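Local atomic coordinates of polymeric Immunoglobulin Receptor (Oncorhynchus mykiss, PDB entry 5F1S), a protein that probably binds polymeric immunoglobulins at mucosal surfaces, its ectodomain corresponding to the secretory component that accompanies them. Residues C147-W152 / W193-A198; K184-R189 / V205-T210. All blocks are in the same frame, centred on the assembly; numbering follows the deposited sequence.

Both contacts lie in the second V-set domain and illustrate how an immunoglobulin sandwich divides its work. Interaction 1 joins neighbouring strands of one sheet, so backbone hydrogen bonds carry it and the side chains sort to the two faces. Interaction 2 has no direct hydrogen bond: residues 184-189, in a loop between the two sheets, press on strand 201-210 through aliphatic groups, with a water bridging Arg188 O and Val209 O. Each is partly buried: Cys147 and Tyr194 in the first and Leu186, Ile207 and Val209 in the second are buried, while Trp193 and Arg188 are exposed. Strands 192-198 and 201-210 are sheet neighbours, and Tyr194 packs on Ile207, tying together contacts whose centres are about 14 Å apart.

Interaction 1: residues C147-W152 / W193-A198; sequences CRSGDW and WYWCAA
The pairing of the C and F strands of a V-set domain brings Cys147 and Arg148 alongside Trp195 and Tyr194, antiparallel. Cys147 and Trp195 form the hydrogen-bonded pair: Cys147 N reaches Trp195 O at 3.0 Å, and Trp195 N returns to Cys147 O at 2.7 Å. Beyond the non-hydrogen-bonded pair of Arg148 and Tyr194, Ser149 N binds Trp193 O at 2.9 Å, as the strand gives way to a type II turn spanning Arg148 to Asp151. With CG anti to the backbone N (chi1 -174°), Arg148 runs extended past the Tyr194 ring, CB lying 3.9 Å from CE1. The guanidinium plane stands 78° from that ring, with NH1 3.0 Å from the phenol OH. Both polar ends find partners close by in the chain: Arg148 NH2 bonds Thr191 O, and Tyr194 OH bonds Asp190 O. On the other face the Trp195 indole stands beside Ser149, NE1 3.9 Å from its CA. A water in the plane of the indole accepts from NE1 at 2.9 Å and also from Gly150 N, bridging turn and strand. Cys147 is joined to Cys155 and Cys196 to Cys133, the latter being the sheet-to-sheet disulfide of the immunoglobulin fold, while the bond from Tyr194 back to Asp190 is that of a tyrosine corner.

Interaction 2: residues K184-R189 / V205-T210; sequences KGLARR and VYILVT
Arg188 O is held by two groups: a water that donates to it at 3.2 Å and, more weakly, the hydroxyl of Thr191. The same water donates its other hydrogen to Val209 O at 3.1 Å, so one molecule links the loop backbone to the strand where no direct hydrogen bond crosses. Thr191 OG1 is engaged on the strand as well, with Val209 N, and so adds a second indirect tie between the two backbones. The rest of the contact is aliphatic and centres on Val209, whose two methyls both pack on Leu186 CB and near Ala187 O, with CG1 reaching on to Arg188. CG1, anti to the backbone N (chi1 -176°), lies 3.8 Å from Arg188 CG and also approaches Arg188 CA. CG2 lies 3.4 Å from Ala187 O and 3.9 Å from Leu186 CD2. The Leu186 and Val209 side chains are set slantwise to one another, and Leu186 CD2 goes on to touch Ile207 CG2 at 4.0 Å, one alternate residue back along the strand. An alanine at Val209 would probably open a gap between loop and strand, leaving Leu186 and Arg188 CG without the methyls they pack on. The Arg188 chain bends about its CG-CD bond (chi3 -74°, placing NE). Its NH2 makes a salt bridge with Glu125. Residues 184-189 lie in the connection between strand 178-183 of one sheet and strand 192-198 of the other; Leu186 rests on Val129 of strand 129-135, and from the opposing sheet Ile207 meets Val131 of the same strand, also touching Val121 of strand 120-124 and Tyr194 of strand 192-198.

Interaction 1: residues C147-W152 / W193-A198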
ATOM      1  N   CYS A 147      15.819   2.791 -14.410  1.00 33.28           N
ATOM      2  CA  CYS A 147      16.075   3.164 -15.784  1.00 36.07           C
ATOM      3  C   CYS A 147      15.725   4.630 -15.995  1.00 35.91           C
ATOM      4  O   CYS A 147      14.746   5.144 -15.430  1.00 34.48           O
ATOM      5  CB  CYS A 147      15.252   2.311 -16.776  1.00 39.93           C
ATOM      6  SG  CYS A 147      15.260   0.499 -16.337  1.00 59.97           S
ATOM      7  N   ARG A 148      16.489   5.288 -16.855  1.00 34.81           N
ATOM      8  CA  ARG A 148      16.118   6.639 -17.276  1.00 35.61           C
ATOM      9  C   ARG A 148      15.118   6.530 -18.422  1.00 33.91           C
ATOM     10  O   ARG A 148      15.329   5.775 -19.368  1.00 36.72           O
ATOM     11  CB  ARG A 148      17.356   7.453 -17.695  1.00 37.32           C
ATOM     12  CG  ARG A 148      16.994   8.932 -17.991  1.00 41.44           C
ATOM     13  CD  ARG A 148      18.171   9.878 -17.883  1.00 42.01           C
ATOM     14  NE  ARG A 148      17.813  11.172 -18.467  1.00 43.90           N
ATOM     15  CZ  ARG A 148      17.501  12.251 -17.772  1.00 42.19           C
ATOM     16  NH1 ARG A 148      17.499  12.221 -16.460  1.00 42.08           N
ATOM     17  NH2 ARG A 148      17.180  13.371 -18.384  1.00 44.52           N
ATOM     18  N   SER A 149      14.016   7.289 -18.344  1.00 31.55           N
ATOM     19  CA  SER A 149      12.997   7.246 -19.365  1.00 32.87           C
ATOM     20  C   SER A 149      13.567   7.602 -20.742  1.00 37.71           C
ATOM     21  O   SER A 149      14.315   8.564 -20.908  1.00 33.15           O
ATOM     22  CB  SER A 149      11.851   8.211 -18.994  1.00 33.45           C
ATOM     23  OG  SER A 149      10.813   8.160 -19.951  1.00 34.16           O
ATOM     24  N   GLY A 150      13.140   6.853 -21.743  1.00 36.10           N
ATOM     25  CA  GLY A 150      13.577   7.108 -23.087  1.00 38.16           C
ATOM     26  C   GLY A 150      14.856   6.409 -23.478  1.00 42.89           C
ATOM     27  O   GLY A 150      15.226   6.457 -24.666  1.00 43.46           O
ATOM     28  N   ASP A 151      15.545   5.761 -22.539  1.00 44.40           N
ATOM     29  CA  ASP A 151      16.860   5.152 -22.809  1.00 44.19           C
ATOM     30  C   ASP A 151      16.875   3.716 -22.289  1.00 46.89           C
ATOM     31  O   ASP A 151      17.226   3.449 -21.130  1.00 44.09           O
ATOM     32  CB  ASP A 151      17.982   5.983 -22.214  1.00 44.38           C
ATOM     33  CG  ASP A 151      19.357   5.440 -22.578  1.00 50.26           C
ATOM     34  OD1 ASP A 151      19.412   4.460 -23.351  1.00 50.13           O
ATOM     35  OD2 ASP A 151      20.353   5.964 -22.063  1.00 49.87           O
ATOM     36  N   TRP A 152      16.509   2.797 -23.190  1.00 56.08           N
ATOM     37  CA  TRP A 152      16.537   1.360 -22.904  1.00 60.38           C
ATOM     38  C   TRP A 152      17.869   0.904 -22.336  1.00 51.06           C
ATOM     39  O   TRP A 152      17.922   0.058 -21.437  1.00 54.49           O
ATOM     40  CB  TRP A 152      16.244   0.584 -24.184  1.00 78.47           C
ATOM     41  CG  TRP A 152      14.842   0.737 -24.671  1.00113.44           C
ATOM     42  CD1 TRP A 152      14.380   1.661 -25.564  1.00113.26           C
ATOM     43  CD2 TRP A 152      13.713  -0.063 -24.296  1.00132.17           C
ATOM     44  NE1 TRP A 152      13.031   1.483 -25.769  1.00133.63           N
ATOM     45  CE2 TRP A 152      12.598   0.432 -25.003  1.00138.35           C
ATOM     46  CE3 TRP A 152      13.536  -1.151 -23.432  1.00116.85           C
ATOM     47  CZ2 TRP A 152      11.325  -0.123 -24.871  1.00130.94           C
ATOM     48  CZ3 TRP A 152      12.269  -1.700 -23.304  1.00114.89           C
ATOM     49  CH2 TRP A 152      11.182  -1.186 -24.019  1.00119.13           C
ATOM     50  N   TRP A 193      12.626  12.137 -15.850  1.00 31.26           N
ATOM     51  CA  TRP A 193      11.812  10.971 -15.588  1.00 29.39           C
ATOM     52  C   TRP A 193      12.622   9.681 -15.624  1.00 31.32           C
ATOM     53  O   TRP A 193      13.467   9.479 -16.516  1.00 31.49           O
ATOM     54  CB  TRP A 193      10.697  10.882 -16.616  1.00 30.40           C
ATOM     55  CG  TRP A 193       9.572  11.852 -16.372  1.00 31.45           C
ATOM     56  CD1 TRP A 193       9.306  13.014 -17.063  1.00 32.93           C
ATOM     57  CD2 TRP A 193       8.565  11.737 -15.363  1.00 30.87           C
ATOM     58  NE1 TRP A 193       8.191  13.615 -16.525  1.00 32.74           N
ATOM     59  CE2 TRP A 193       7.720  12.863 -15.485  1.00 32.73           C
ATOM     60  CE3 TRP A 193       8.294  10.794 -14.360  1.00 32.69           C
ATOM     61  CZ2 TRP A 193       6.610  13.053 -14.652  1.00 31.71           C
ATOM     62  CZ3 TRP A 193       7.202  10.997 -13.528  1.00 31.19           C
ATOM     63  CH2 TRP A 193       6.364  12.120 -13.694  1.00 33.93           C
ATOM     64  N   TYR A 194      12.268   8.789 -14.702  1.00 30.09           N
ATOM     65  CA  TYR A 194      12.900   7.487 -14.503  1.00 32.55           C
ATOM     66  C   TYR A 194      11.820   6.440 -14.295  1.00 30.55           C
ATOM     67  O   TYR A 194      10.651   6.752 -14.054  1.00 31.12           O
ATOM     68  CB  TYR A 194      13.804   7.481 -13.269  1.00 32.71           C
ATOM     69  CG  TYR A 194      15.013   8.366 -13.423  1.00 32.94           C
ATOM     70  CD1 TYR A 194      16.239   7.823 -13.823  1.00 32.69           C
ATOM     71  CD2 TYR A 194      14.921   9.758 -13.207  1.00 34.45           C
ATOM     72  CE1 TYR A 194      17.345   8.625 -13.990  1.00 35.00           C
ATOM     73  CE2 TYR A 194      16.015  10.582 -13.382  1.00 31.85           C
ATOM     74  CZ  TYR A 194      17.243  10.000 -13.761  1.00 37.47           C
ATOM     75  OH  TYR A 194      18.362  10.757 -13.947  1.00 37.69           O
ATOM     76  N   TRP A 195      12.251   5.183 -14.277  1.00 29.86           N
ATOM     77  CA  TRP A 195      11.386   4.058 -13.992  1.00 31.23           C
ATOM     78  C   TRP A 195      11.988   3.206 -12.886  1.00 31.30           C
ATOM     79  O   TRP A 195      13.191   2.900 -12.935  1.00 33.06           O
ATOM     80  CB  TRP A 195      11.206   3.172 -15.220  1.00 31.72           C
ATOM     81  CG  TRP A 195      10.597   3.739 -16.414  1.00 31.88           C
ATOM     82  CD1 TRP A 195      11.235   4.027 -17.578  1.00 34.58           C
ATOM     83  CD2 TRP A 195       9.233   4.081 -16.603  1.00 32.93           C
ATOM     84  NE1 TRP A 195      10.334   4.511 -18.505  1.00 33.48           N
ATOM     85  CE2 TRP A 195       9.094   4.524 -17.943  1.00 32.48           C
ATOM     86  CE3 TRP A 195       8.101   4.023 -15.801  1.00 29.36           C
ATOM     87  CZ2 TRP A 195       7.887   4.957 -18.462  1.00 35.87           C
ATOM     88  CZ3 TRP A 195       6.861   4.431 -16.355  1.00 34.35           C
ATOM     89  CH2 TRP A 195       6.780   4.874 -17.662  1.00 35.09           C
ATOM     90  N   CYS A 196      11.152   2.832 -11.906  1.00 31.37           N
ATOM     91  CA  CYS A 196      11.341   1.631 -11.089  1.00 31.64           C
ATOM     92  C   CYS A 196      10.673   0.506 -11.853  1.00 30.76           C
ATOM     93  O   CYS A 196       9.524   0.646 -12.247  1.00 32.39           O
ATOM     94  CB  CYS A 196      10.670   1.745  -9.699  1.00 35.94           C
ATOM     95  SG  CYS A 196      11.247   2.987  -8.619  1.00 50.45           S
ATOM     96  N   ALA A 197      11.349  -0.635 -12.044  1.00 31.43           N
ATOM     97  CA  ALA A 197      10.718  -1.653 -12.869  1.00 33.70           C
ATOM     98  C   ALA A 197      11.129  -3.043 -12.402  1.00 33.64           C
ATOM     99  O   ALA A 197      12.150  -3.224 -11.746  1.00 33.42           O
ATOM    100  CB  ALA A 197      11.045  -1.550 -14.380  1.00 38.09           C
ATOM    101  N   ALA A 198      10.241  -3.981 -12.660  1.00 33.48           N
ATOM    102  CA  ALA A 198      10.481  -5.399 -12.401  1.00 35.58           C
ATOM    103  C   ALA A 198       9.628  -6.165 -13.393  1.00 40.57           C
ATOM    104  O   ALA A 198       8.465  -5.820 -13.616  1.00 36.12           O
ATOM    105  CB  ALA A 198      10.163  -5.779 -10.955  1.00 37.39           C
TER
HETATM  106  O   HOH W   1      10.920   4.911 -21.316  1.00 45.37           O

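Interaction 2: residues K184-R189 / V205-T210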
ATOM      1  N   LYS A 184      23.547   8.981  -5.297  1.00 45.10           N
ATOM      2  CA  LYS A 184      24.500   9.310  -4.248  1.00 47.95           C
ATOM      3  C   LYS A 184      24.974  10.750  -4.326  1.00 49.59           C
ATOM      4  O   LYS A 184      25.254  11.360  -3.280  1.00 49.30           O
ATOM      5  CB  LYS A 184      25.693   8.358  -4.329  1.00 50.90           C
ATOM      6  CG  LYS A 184      25.504   7.121  -3.482  1.00 52.56           C
ATOM      7  CD  LYS A 184      26.037   5.860  -4.153  1.00 58.38           C
ATOM      8  CE  LYS A 184      27.505   5.709  -4.031  1.00 58.97           C
ATOM      9  NZ  LYS A 184      27.885   4.264  -4.124  1.00 56.16           N
ATOM     10  N   GLY A 185      25.064  11.310  -5.527  1.00 46.31           N
ATOM     11  CA  GLY A 185      25.487  12.692  -5.654  1.00 48.34           C
ATOM     12  C   GLY A 185      24.927  13.344  -6.901  1.00 46.67           C
ATOM     13  O   GLY A 185      25.502  13.260  -7.991  1.00 46.52           O
ATOM     14  N   LEU A 186      23.799  14.016  -6.731  1.00 44.89           N
ATOM     15  CA  LEU A 186      23.014  14.489  -7.867  1.00 42.93           C
ATOM     16  C   LEU A 186      23.790  15.486  -8.712  1.00 41.80           C
ATOM     17  O   LEU A 186      24.460  16.372  -8.193  1.00 42.75           O
ATOM     18  CB  LEU A 186      21.725  15.142  -7.357  1.00 38.40           C
ATOM     19  CG  LEU A 186      20.705  14.186  -6.703  1.00 40.53           C
ATOM     20  CD1 LEU A 186      19.698  14.953  -5.918  1.00 39.63           C
ATOM     21  CD2 LEU A 186      19.983  13.290  -7.734  1.00 40.31           C
ATOM     22  N   ALA A 187      23.676  15.343 -10.022  1.00 42.21           N
ATOM     23  CA  ALA A 187      24.139  16.336 -10.973  1.00 43.96           C
ATOM     24  C   ALA A 187      22.921  16.884 -11.701  1.00 43.39           C
ATOM     25  O   ALA A 187      21.909  16.194 -11.850  1.00 40.54           O
ATOM     26  CB  ALA A 187      25.129  15.727 -11.963  1.00 49.89           C
ATOM     27  N   ARG A 188      23.003  18.140 -12.141  1.00 43.36           N
ATOM     28  CA  ARG A 188      21.798  18.744 -12.680  1.00 41.91           C
ATOM     29  C   ARG A 188      21.325  18.061 -13.937  1.00 40.34           C
ATOM     30  O   ARG A 188      20.120  18.082 -14.215  1.00 41.43           O
ATOM     31  CB  ARG A 188      21.991  20.250 -12.900  1.00 44.35           C
ATOM     32  CG  ARG A 188      21.282  21.001 -11.763  1.00 48.16           C
ATOM     33  CD  ARG A 188      21.578  22.444 -11.714  1.00 50.37           C
ATOM     34  NE  ARG A 188      22.918  22.704 -11.217  1.00 51.01           N
ATOM     35  CZ  ARG A 188      23.383  23.939 -11.011  1.00 51.09           C
ATOM     36  NH1 ARG A 188      22.603  24.975 -11.252  1.00 45.84           N
ATOM     37  NH2 ARG A 188      24.626  24.130 -10.584  1.00 56.56           N
ATOM     38  N   ARG A 189      22.215  17.405 -14.674  1.00 41.87           N
ATOM     39  CA  ARG A 189      21.749  16.627 -15.816  1.00 43.19           C
ATOM     40  C   ARG A 189      20.906  15.418 -15.402  1.00 39.94           C
ATOM     41  O   ARG A 189      20.236  14.845 -16.261  1.00 43.48           O
ATOM     42  CB  ARG A 189      22.929  16.145 -16.668  1.00 49.40           C
ATOM     43  CG  ARG A 189      23.794  15.100 -15.998  1.00 55.90           C
ATOM     44  CD  ARG A 189      25.024  14.679 -16.840  1.00 62.05           C
ATOM     45  NE  ARG A 189      25.851  13.773 -16.042  1.00 90.74           N
ATOM     46  CZ  ARG A 189      26.740  14.168 -15.131  1.00 95.19           C
ATOM     47  NH1 ARG A 189      26.950  15.462 -14.916  1.00 81.91           N
ATOM     48  NH2 ARG A 189      27.428  13.268 -14.431  1.00 85.98           N
ATOM     49  N   VAL A 205       9.017   7.833 -11.897  1.00 29.55           N
ATOM     50  CA  VAL A 205       9.551   8.664 -10.824  1.00 29.71           C
ATOM     51  C   VAL A 205      10.255   9.842 -11.484  1.00 30.32           C
ATOM     52  O   VAL A 205      11.038   9.661 -12.427  1.00 30.77           O
ATOM     53  CB  VAL A 205      10.537   7.900  -9.921  1.00 33.48           C
ATOM     54  CG1 VAL A 205      11.015   8.776  -8.739  1.00 33.13           C
ATOM     55  CG2 VAL A 205       9.895   6.595  -9.419  1.00 34.15           C
ATOM     56  N   TYR A 206       9.956  11.047 -11.013  1.00 29.86           N
ATOM     57  CA  TYR A 206      10.623  12.257 -11.473  1.00 29.46           C
ATOM     58  C   TYR A 206      11.646  12.712 -10.455  1.00 31.13           C
ATOM     59  O   TYR A 206      11.330  12.791  -9.271  1.00 31.58           O
ATOM     60  CB  TYR A 206       9.605  13.393 -11.709  1.00 30.44           C
ATOM     61  CG  TYR A 206      10.219  14.547 -12.483  1.00 32.25           C
ATOM     62  CD1 TYR A 206      10.838  15.607 -11.823  1.00 29.86           C
ATOM     63  CD2 TYR A 206      10.189  14.582 -13.884  1.00 31.52           C
ATOM     64  CE1 TYR A 206      11.424  16.653 -12.522  1.00 33.89           C
ATOM     65  CE2 TYR A 206      10.761  15.630 -14.584  1.00 33.55           C
ATOM     66  CZ  TYR A 206      11.369  16.683 -13.899  1.00 33.80           C
ATOM     67  OH  TYR A 206      11.946  17.734 -14.587  1.00 35.20           O
ATOM     68  N   ILE A 207      12.867  12.999 -10.921  1.00 30.67           N
ATOM     69  CA  ILE A 207      13.928  13.546 -10.079  1.00 30.96           C
ATOM     70  C   ILE A 207      14.144  14.990 -10.509  1.00 31.75           C
ATOM     71  O   ILE A 207      14.430  15.259 -11.683  1.00 32.56           O
ATOM     72  CB  ILE A 207      15.245  12.756 -10.228  1.00 32.76           C
ATOM     73  CG1 ILE A 207      15.050  11.262  -9.883  1.00 36.60           C
ATOM     74  CG2 ILE A 207      16.349  13.372  -9.338  1.00 34.29           C
ATOM     75  CD1 ILE A 207      14.596  11.035  -8.457  1.00 36.55           C
ATOM     76  N   LEU A 208      14.034  15.917  -9.564  1.00 30.81           N
ATOM     77  CA  LEU A 208      14.351  17.313  -9.835  1.00 29.50           C
ATOM     78  C   LEU A 208      15.605  17.679  -9.070  1.00 32.09           C
ATOM     79  O   LEU A 208      15.583  17.681  -7.840  1.00 34.39           O
ATOM     80  CB  LEU A 208      13.201  18.211  -9.412  1.00 32.39           C
ATOM     81  CG  LEU A 208      13.471  19.704  -9.594  1.00 33.94           C
ATOM     82  CD1 LEU A 208      13.708  20.024 -11.029  1.00 36.49           C
ATOM     83  CD2 LEU A 208      12.292  20.466  -9.036  1.00 35.31           C
ATOM     84  N   VAL A 209      16.663  18.040  -9.780  1.00 33.05           N
ATOM     85  CA  VAL A 209      17.901  18.470  -9.151  1.00 32.96           C
ATOM     86  C   VAL A 209      17.896  19.995  -9.164  1.00 34.42           C
ATOM     87  O   VAL A 209      17.778  20.610 -10.228  1.00 34.48           O
ATOM     88  CB  VAL A 209      19.135  17.928  -9.890  1.00 33.84           C
ATOM     89  CG1 VAL A 209      20.434  18.308  -9.159  1.00 35.45           C
ATOM     90  CG2 VAL A 209      19.061  16.389 -10.001  1.00 34.15           C
ATOM     91  N   THR A 210      18.031  20.586  -8.003  1.00 34.72           N
ATOM     92  CA  THR A 210      17.975  22.025  -7.890  1.00 34.79           C
ATOM     93  C   THR A 210      19.376  22.573  -7.708  1.00 36.09           C
ATOM     94  O   THR A 210      20.331  21.824  -7.485  1.00 35.74           O
ATOM     95  CB  THR A 210      17.073  22.410  -6.731  1.00 36.08           C
ATOM     96  OG1 THR A 210      17.650  21.936  -5.513  1.00 37.93           O
ATOM     97  CG2 THR A 210      15.668  21.798  -6.932  1.00 40.05           C
TER
HETATM   98  O   HOH W   2      18.139  20.455 -13.263  1.00 43.19           O